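Local atomic coordinates of hydrogenase (NiFe) small subunit HydA (Allochromatium vinosum, PDB entry 3MYR), a protein that probably helps oxidise molecular hydrogen as the electron-transferring small subunit of a heterodimeric [NiFe] hydrogenase, carrying two [4Fe-4S] clusters and one [3Fe-4S] cluster. Residues 67-72 with 104-109. Numbering follows the deposited sequence.
Sequences QYLVIV and AAAVIA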
loop_
_atom_site.group_PDB
_atom_site.type_symbol
_atom_site.label_atom_id
_atom_site.label_comp_id
_atom_site.label_asym_id
_atom_site.label_seq_id
_atom_site.Cartn_x
_atom_site.Cartn_y
_atom_site.Cartn_z
ATOM N N GLN A 67 -6.612 -31.046 -3.892
ATOM C CA GLN A 67 -5.892 -30.672 -5.129
ATOM C C GLN A 67 -5.531 -29.212 -5.103
ATOM O O GLN A 67 -4.702 -28.803 -5.860
ATOM C CB GLN A 67 -6.708 -30.918 -6.433
ATOM C CG GLN A 67 -7.201 -32.397 -6.665
ATOM C CD GLN A 67 -6.037 -33.407 -6.732
ATOM O OE1 GLN A 67 -5.042 -33.216 -7.461
ATOM N NE2 GLN A 67 -6.134 -34.464 -5.918
ATOM N N TYR A 68 -6.179 -28.392 -4.297
ATOM C CA TYR A 68 -5.902 -26.948 -4.437
ATOM C C TYR A 68 -4.594 -26.512 -3.734
ATOM O O TYR A 68 -4.158 -27.115 -2.764
ATOM C CB TYR A 68 -7.124 -26.119 -4.044
ATOM C CG TYR A 68 -7.539 -26.349 -2.591
ATOM C CD1 TYR A 68 -6.965 -25.603 -1.557
ATOM C CD2 TYR A 68 -8.481 -27.325 -2.260
ATOM C CE1 TYR A 68 -7.368 -25.828 -0.208
ATOM C CE2 TYR A 68 -8.899 -27.556 -0.931
ATOM C CZ TYR A 68 -8.336 -26.815 0.076
ATOM O OH TYR A 68 -8.724 -27.071 1.366
ATOM N N LEU A 69 -4.005 -25.427 -4.203
ATOM C CA LEU A 69 -2.861 -24.843 -3.557
ATOM C C LEU A 69 -3.316 -23.677 -2.659
ATOM O O LEU A 69 -4.163 -22.872 -3.067
ATOM C CB LEU A 69 -2.039 -24.255 -4.692
ATOM C CG LEU A 69 -0.538 -24.107 -4.668
ATOM C CD1 LEU A 69 -0.195 -22.746 -5.212
ATOM C CD2 LEU A 69 0.255 -24.446 -3.375
ATOM N N VAL A 70 -2.766 -23.566 -1.451
ATOM C CA VAL A 70 -3.069 -22.427 -0.617
ATOM C C VAL A 70 -1.771 -21.578 -0.607
ATOM O O VAL A 70 -0.673 -22.120 -0.432
ATOM C CB VAL A 70 -3.468 -22.864 0.828
ATOM C CG1 VAL A 70 -3.694 -21.668 1.746
ATOM C CG2 VAL A 70 -4.745 -23.676 0.752
ATOM N N ILE A 71 -1.882 -20.283 -0.887
ATOM C CA ILE A 71 -0.756 -19.361 -0.625
ATOM C C ILE A 71 -1.151 -18.488 0.570
ATOM O O ILE A 71 -2.344 -18.059 0.673
ATOM C CB ILE A 71 -0.490 -18.515 -1.861
ATOM C CG1 ILE A 71 -0.160 -19.494 -3.037
ATOM C CG2 ILE A 71 0.654 -17.531 -1.580
ATOM C CD1 ILE A 71 0.120 -18.819 -4.364
ATOM N N VAL A 72 -0.243 -18.355 1.553
ATOM C CA VAL A 72 -0.583 -17.540 2.750
ATOM C C VAL A 72 0.421 -16.395 2.792
ATOM O O VAL A 72 1.646 -16.610 2.692
ATOM C CB VAL A 72 -0.386 -18.288 4.065
ATOM C CG1 VAL A 72 -0.697 -17.375 5.261
ATOM C CG2 VAL A 72 -1.190 -19.539 4.112
ATOM N N ALA A 104 -5.773 -29.030 1.363
ATOM C CA ALA A 104 -4.887 -28.530 0.285
ATOM C C ALA A 104 -3.938 -29.626 -0.215
ATOM O O ALA A 104 -3.533 -30.462 0.589
ATOM C CB ALA A 104 -4.057 -27.305 0.778
ATOM N N ALA A 105 -3.537 -29.593 -1.494
ATOM C CA ALA A 105 -2.394 -30.362 -1.935
ATOM C C ALA A 105 -1.090 -29.847 -1.246
ATOM O O ALA A 105 -0.230 -30.632 -0.845
ATOM C CB ALA A 105 -2.226 -30.248 -3.519
ATOM N N ALA A 106 -0.922 -28.520 -1.163
ATOM C CA ALA A 106 0.326 -27.953 -0.617
ATOM C C ALA A 106 0.025 -26.530 -0.202
ATOM O O ALA A 106 -1.021 -25.974 -0.582
ATOM C CB ALA A 106 1.442 -27.994 -1.668
ATOM N N VAL A 107 0.921 -25.948 0.579
ATOM C CA VAL A 107 0.792 -24.579 1.075
ATOM C C VAL A 107 2.128 -23.848 0.804
ATOM O O VAL A 107 3.212 -24.346 1.117
ATOM C CB VAL A 107 0.562 -24.555 2.632
ATOM C CG1 VAL A 107 0.268 -23.140 3.121
ATOM C CG2 VAL A 107 -0.584 -25.481 3.016
ATOM N N ILE A 108 2.040 -22.655 0.245
ATOM C CA ILE A 108 3.213 -21.818 0.112
ATOM C C ILE A 108 3.040 -20.678 1.051
ATOM O O ILE A 108 2.025 -19.968 1.005
ATOM C CB ILE A 108 3.275 -21.218 -1.301
ATOM C CG1 ILE A 108 3.439 -22.348 -2.316
ATOM C CG2 ILE A 108 4.428 -20.202 -1.405
ATOM C CD1 ILE A 108 3.399 -21.816 -3.792
ATOM N N ALA A 109 4.019 -20.527 1.943
ATOM C CA ALA A 109 4.083 -19.362 2.786
ATOM C C ALA A 109 4.961 -18.323 2.068
ATOM O O ALA A 109 6.188 -18.461 1.993
ATOM C CB ALA A 109 4.709 -19.757 4.191
#
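Tyr68 lays one face of its ring on Ala104, whose CA sits 3.9 Å from the ring centroid in a CH-pi contact displaced toward the rim. With Tyr68 CG between its own backbone N and carbonyl carbon (chi1 61°), that atom turns back toward Ala104. Tyr68 OH reaches the carbonyl O of Thr100 by a hydrogen bond. An alanine in place of Tyr68 would probably open a gap over Ala104 and leave the Thr100 carbonyl without this mate. Ala104 CB nests against the notch where Tyr68 CE1 and Val70 CG2 meet, 3.7 Å from Val70 CG2, while Val70 CG2 itself meets the ring edge in its plane. Beyond this corner, strands 69-72 and 106-109 run parallel, 4.7 Å apart and 19° askew, as neighbours in the mainly parallel, helix-flanked sheet of the flavodoxin-like N-terminal domain, which holds the first [4Fe-4S] cluster. Val70 is gripped at both backbone ends: its N donates to Ala106 O (3.1 Å) and its O accepts from Ile108 N (2.8 Å). On the face carrying Leu69, Ile71 and Ile108, helix 151-164 packs against the first two. Leu69 CD2 dips over the backbone to 3.4 Å from Ala106 O, and both Leu69 methyls lie against one side of the Ile108 tip, Leu69 CD1 to Ile108 CD1 4.0 Å. On the other face Val107 CG1 meets Val72 CG2 at 4.0 Å.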